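Uncharacterized protein PA2218 (Pseudomonas aeruginosa, PDB 2HDW) is uncharacterized but adopts the alpha/beta hydrolase fold and probably acts as a hydrolase. Local coordinates at residues V191-K196 with S305-L310. Sequence-based numbering, arbitrary orientation.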
ATOM      1  N   VAL A 191      12.925   8.034   6.701  1.00  8.43           N
ATOM      2  CA  VAL A 191      13.172   9.472   6.799  1.00  9.17           C
ATOM      3  C   VAL A 191      12.139  10.271   7.584  1.00  9.32           C
ATOM      4  O   VAL A 191      12.444  11.369   8.039  1.00 10.66           O
ATOM      5  CB  VAL A 191      13.329  10.140   5.408  1.00  9.95           C
ATOM      6  CG1 VAL A 191      14.633   9.687   4.759  1.00 13.89           C
ATOM      7  CG2 VAL A 191      12.134   9.823   4.526  1.00 10.05           C
ATOM      8  N   ASP A 192      10.924   9.740   7.737  1.00  8.96           N
ATOM      9  CA  ASP A 192       9.890  10.436   8.502  1.00  9.99           C
ATOM     10  C   ASP A 192      10.007   9.975   9.959  1.00 10.74           C
ATOM     11  O   ASP A 192       9.420   8.968  10.350  1.00 11.83           O
ATOM     12  CB  ASP A 192       8.500  10.097   7.969  1.00 10.47           C
ATOM     13  CG  ASP A 192       7.409  10.958   8.595  1.00 12.42           C
ATOM     14  OD1 ASP A 192       7.666  11.613   9.633  1.00 13.57           O
ATOM     15  OD2 ASP A 192       6.287  10.975   8.052  1.00 13.07           O
ATOM     16  N   LYS A 193      10.772  10.720  10.752  1.00 10.07           N
ATOM     17  CA  LYS A 193      11.010  10.384  12.151  1.00 10.09           C
ATOM     18  C   LYS A 193       9.789  10.436  13.071  1.00 10.56           C
ATOM     19  O   LYS A 193       9.860  10.009  14.224  1.00  9.12           O
ATOM     20  CB  LYS A 193      12.119  11.279  12.710  1.00  9.04           C
ATOM     21  CG  LYS A 193      13.396  11.251  11.871  1.00  8.99           C
ATOM     22  CD  LYS A 193      13.917   9.825  11.686  1.00 10.61           C
ATOM     23  CE  LYS A 193      15.210   9.815  10.864  1.00 10.23           C
ATOM     24  NZ  LYS A 193      15.714   8.436  10.589  1.00  9.35           N
ATOM     25  N   ARG A 194       8.676  10.961  12.568  1.00  9.26           N
ATOM     26  CA  ARG A 194       7.454  11.029  13.364  1.00  8.77           C
ATOM     27  C   ARG A 194       6.828   9.641  13.536  1.00  9.82           C
ATOM     28  O   ARG A 194       6.202   9.364  14.557  1.00 10.14           O
ATOM     29  CB  ARG A 194       6.444  11.963  12.700  1.00  8.64           C
ATOM     30  CG  ARG A 194       6.926  13.395  12.510  1.00  6.29           C
ATOM     31  CD  ARG A 194       5.922  14.185  11.696  1.00  9.75           C
ATOM     32  NE  ARG A 194       5.729  13.587  10.380  1.00  7.36           N
ATOM     33  CZ  ARG A 194       4.767  13.929   9.530  1.00 10.74           C
ATOM     34  NH1 ARG A 194       3.895  14.880   9.853  1.00  7.79           N
ATOM     35  NH2 ARG A 194       4.657  13.296   8.362  1.00  7.20           N
ATOM     36  N   VAL A 195       6.996   8.770  12.538  1.00  9.03           N
ATOM     37  CA  VAL A 195       6.429   7.422  12.589  1.00  9.42           C
ATOM     38  C   VAL A 195       7.238   6.569  13.571  1.00 11.32           C
ATOM     39  O   VAL A 195       8.435   6.332  13.376  1.00 10.36           O
ATOM     40  CB  VAL A 195       6.418   6.772  11.184  1.00  8.10           C
ATOM     41  CG1 VAL A 195       5.671   5.450  11.225  1.00  6.23           C
ATOM     42  CG2 VAL A 195       5.759   7.718  10.181  1.00  7.90           C
ATOM     43  N   LYS A 196       6.565   6.112  14.624  1.00  9.96           N
ATOM     44  CA  LYS A 196       7.194   5.347  15.700  1.00 11.13           C
ATOM     45  C   LYS A 196       7.468   3.863  15.486  1.00 10.73           C
ATOM     46  O   LYS A 196       8.380   3.312  16.098  1.00  9.18           O
ATOM     47  CB  LYS A 196       6.370   5.506  16.983  1.00 11.72           C
ATOM     48  CG  LYS A 196       6.234   6.941  17.471  1.00 11.08           C
ATOM     49  CD  LYS A 196       7.594   7.595  17.680  1.00 17.11           C
ATOM     50  CE  LYS A 196       7.489   8.820  18.586  1.00 17.66           C
ATOM     51  NZ  LYS A 196       6.532   9.820  18.064  1.00 19.18           N
ATOM     52  N   SER A 305      15.825   1.986  12.579  1.00  9.52           N
ATOM     53  CA  SER A 305      16.286   1.696  13.942  1.00  9.96           C
ATOM     54  C   SER A 305      16.687   3.038  14.563  1.00 10.22           C
ATOM     55  O   SER A 305      17.147   3.933  13.853  1.00 11.40           O
ATOM     56  CB  SER A 305      17.495   0.757  13.901  1.00 11.94           C
ATOM     57  OG  SER A 305      18.034   0.545  15.199  1.00 14.21           O
ATOM     58  N   PRO A 306      16.559   3.188  15.896  1.00  9.37           N
ATOM     59  CA  PRO A 306      16.084   2.259  16.931  1.00  9.06           C
ATOM     60  C   PRO A 306      14.602   1.883  16.895  1.00  8.06           C
ATOM     61  O   PRO A 306      14.163   1.062  17.702  1.00  8.52           O
ATOM     62  CB  PRO A 306      16.439   2.976  18.241  1.00  9.19           C
ATOM     63  CG  PRO A 306      17.510   3.936  17.851  1.00 13.89           C
ATOM     64  CD  PRO A 306      17.046   4.430  16.514  1.00  9.78           C
ATOM     65  N   ARG A 307      13.825   2.487  16.001  1.00  8.99           N
ATOM     66  CA  ARG A 307      12.395   2.158  15.906  1.00  9.30           C
ATOM     67  C   ARG A 307      12.249   0.726  15.380  1.00  9.16           C
ATOM     68  O   ARG A 307      13.041   0.288  14.552  1.00 10.47           O
ATOM     69  CB  ARG A 307      11.681   3.148  14.982  1.00  7.85           C
ATOM     70  CG  ARG A 307      11.601   4.559  15.554  1.00 12.06           C
ATOM     71  CD  ARG A 307      11.232   5.570  14.479  1.00  9.14           C
ATOM     72  NE  ARG A 307      12.271   5.671  13.453  1.00 10.84           N
ATOM     73  CZ  ARG A 307      12.095   6.248  12.266  1.00 11.02           C
ATOM     74  NH1 ARG A 307      10.919   6.774  11.949  1.00  9.42           N
ATOM     75  NH2 ARG A 307      13.095   6.299  11.393  1.00 11.24           N
ATOM     76  N   PRO A 308      11.220  -0.008  15.845  1.00  9.54           N
ATOM     77  CA  PRO A 308      10.937  -1.396  15.470  1.00  9.17           C
ATOM     78  C   PRO A 308      10.212  -1.669  14.154  1.00  9.74           C
ATOM     79  O   PRO A 308       9.341  -0.906  13.729  1.00  7.83           O
ATOM     80  CB  PRO A 308      10.132  -1.894  16.656  1.00 10.54           C
ATOM     81  CG  PRO A 308       9.251  -0.706  16.924  1.00  9.88           C
ATOM     82  CD  PRO A 308      10.226   0.471  16.823  1.00  9.01           C
ATOM     83  N   ILE A 309      10.576  -2.793  13.537  1.00  9.86           N
ATOM     84  CA  ILE A 309       9.978  -3.244  12.283  1.00 10.89           C
ATOM     85  C   ILE A 309       9.479  -4.674  12.454  1.00 10.47           C
ATOM     86  O   ILE A 309      10.181  -5.519  13.007  1.00 10.53           O
ATOM     87  CB  ILE A 309      10.992  -3.295  11.125  1.00 10.92           C
ATOM     88  CG1 ILE A 309      11.605  -1.920  10.871  1.00 13.00           C
ATOM     89  CG2 ILE A 309      10.301  -3.782   9.867  1.00 11.67           C
ATOM     90  CD1 ILE A 309      12.692  -1.961   9.818  1.00 11.89           C
ATOM     91  N   LEU A 310       8.265  -4.934  11.982  1.00 10.73           N
ATOM     92  CA  LEU A 310       7.691  -6.273  12.032  1.00  9.34           C
ATOM     93  C   LEU A 310       7.231  -6.593  10.615  1.00 10.63           C
ATOM     94  O   LEU A 310       6.255  -6.021  10.134  1.00 12.21           O
ATOM     95  CB  LEU A 310       6.492  -6.328  12.991  1.00  9.55           C
ATOM     96  CG  LEU A 310       5.652  -7.615  12.914  1.00 11.20           C
ATOM     97  CD1 LEU A 310       6.531  -8.827  13.231  1.00  9.10           C
ATOM     98  CD2 LEU A 310       4.480  -7.542  13.882  1.00  9.61           C
TER
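In this alpha/beta hydrolase fold, Arg307, just ahead of strand 309-314, reaches into the type I beta turn of Asp192 to Val195, which leads from helix 180-191 to the adjacent strand 197-201. Its NH1 donates to two backbone carbonyls of the turn. Arg307 NH1 meets Val195 O at 2.9 Å in the straighter bond, with an N-H...O angle of 161°; the oxygen lies at the guanidinium edge, close to its plane, and the donor lies in the plane of the carbonyl. Arg307 NH1 also reaches Asp192 O at 3.1 Å, a weak bond bent to 132°. Asp192 O also receives Val195 N, the bond that closes the turn; NH1 of the arginine joins the carbonyls of the turn's first and last residues. A bend at chi3 (-65°) of an otherwise extended chain swings the edge of the guanidinium toward the two carbonyl oxygens, while CB of Arg307 lies 3.5 Å from Lys196 O, which also meets CD of Pro308.

Lys193 crosses Arg307 at about a right angle, laying CD over one face of the guanidinium, 3.6 Å from Arg307 NH2. Lys193 NZ comes within 3.5 Å of Arg307 NH2, a close approach of like charges without a hydrogen bond, probably eased by backbone carbonyls: NZ donates to Ala190 O, and NH2 to Glu303 O. Within the turn, Arg194 forms a bidentate salt bridge with the Asp192 carboxylate, NE to OD1 and NH2 to OD2, and Asp192 OD1 also accepts from Arg194 N at 3.2 Å, forming an Asx turn.

Ser156 OG of helix 148-164 hydrogen-bonds to Asp192 OD2, and Val195 packs on Val159 of that helix. Pro308 and Leu310 pair through their backbones with Val198, joining parallel strands 309-314 and 197-201, and the Pro308 ring rests against Phe362 and His366 of the C-terminal helix 356-366.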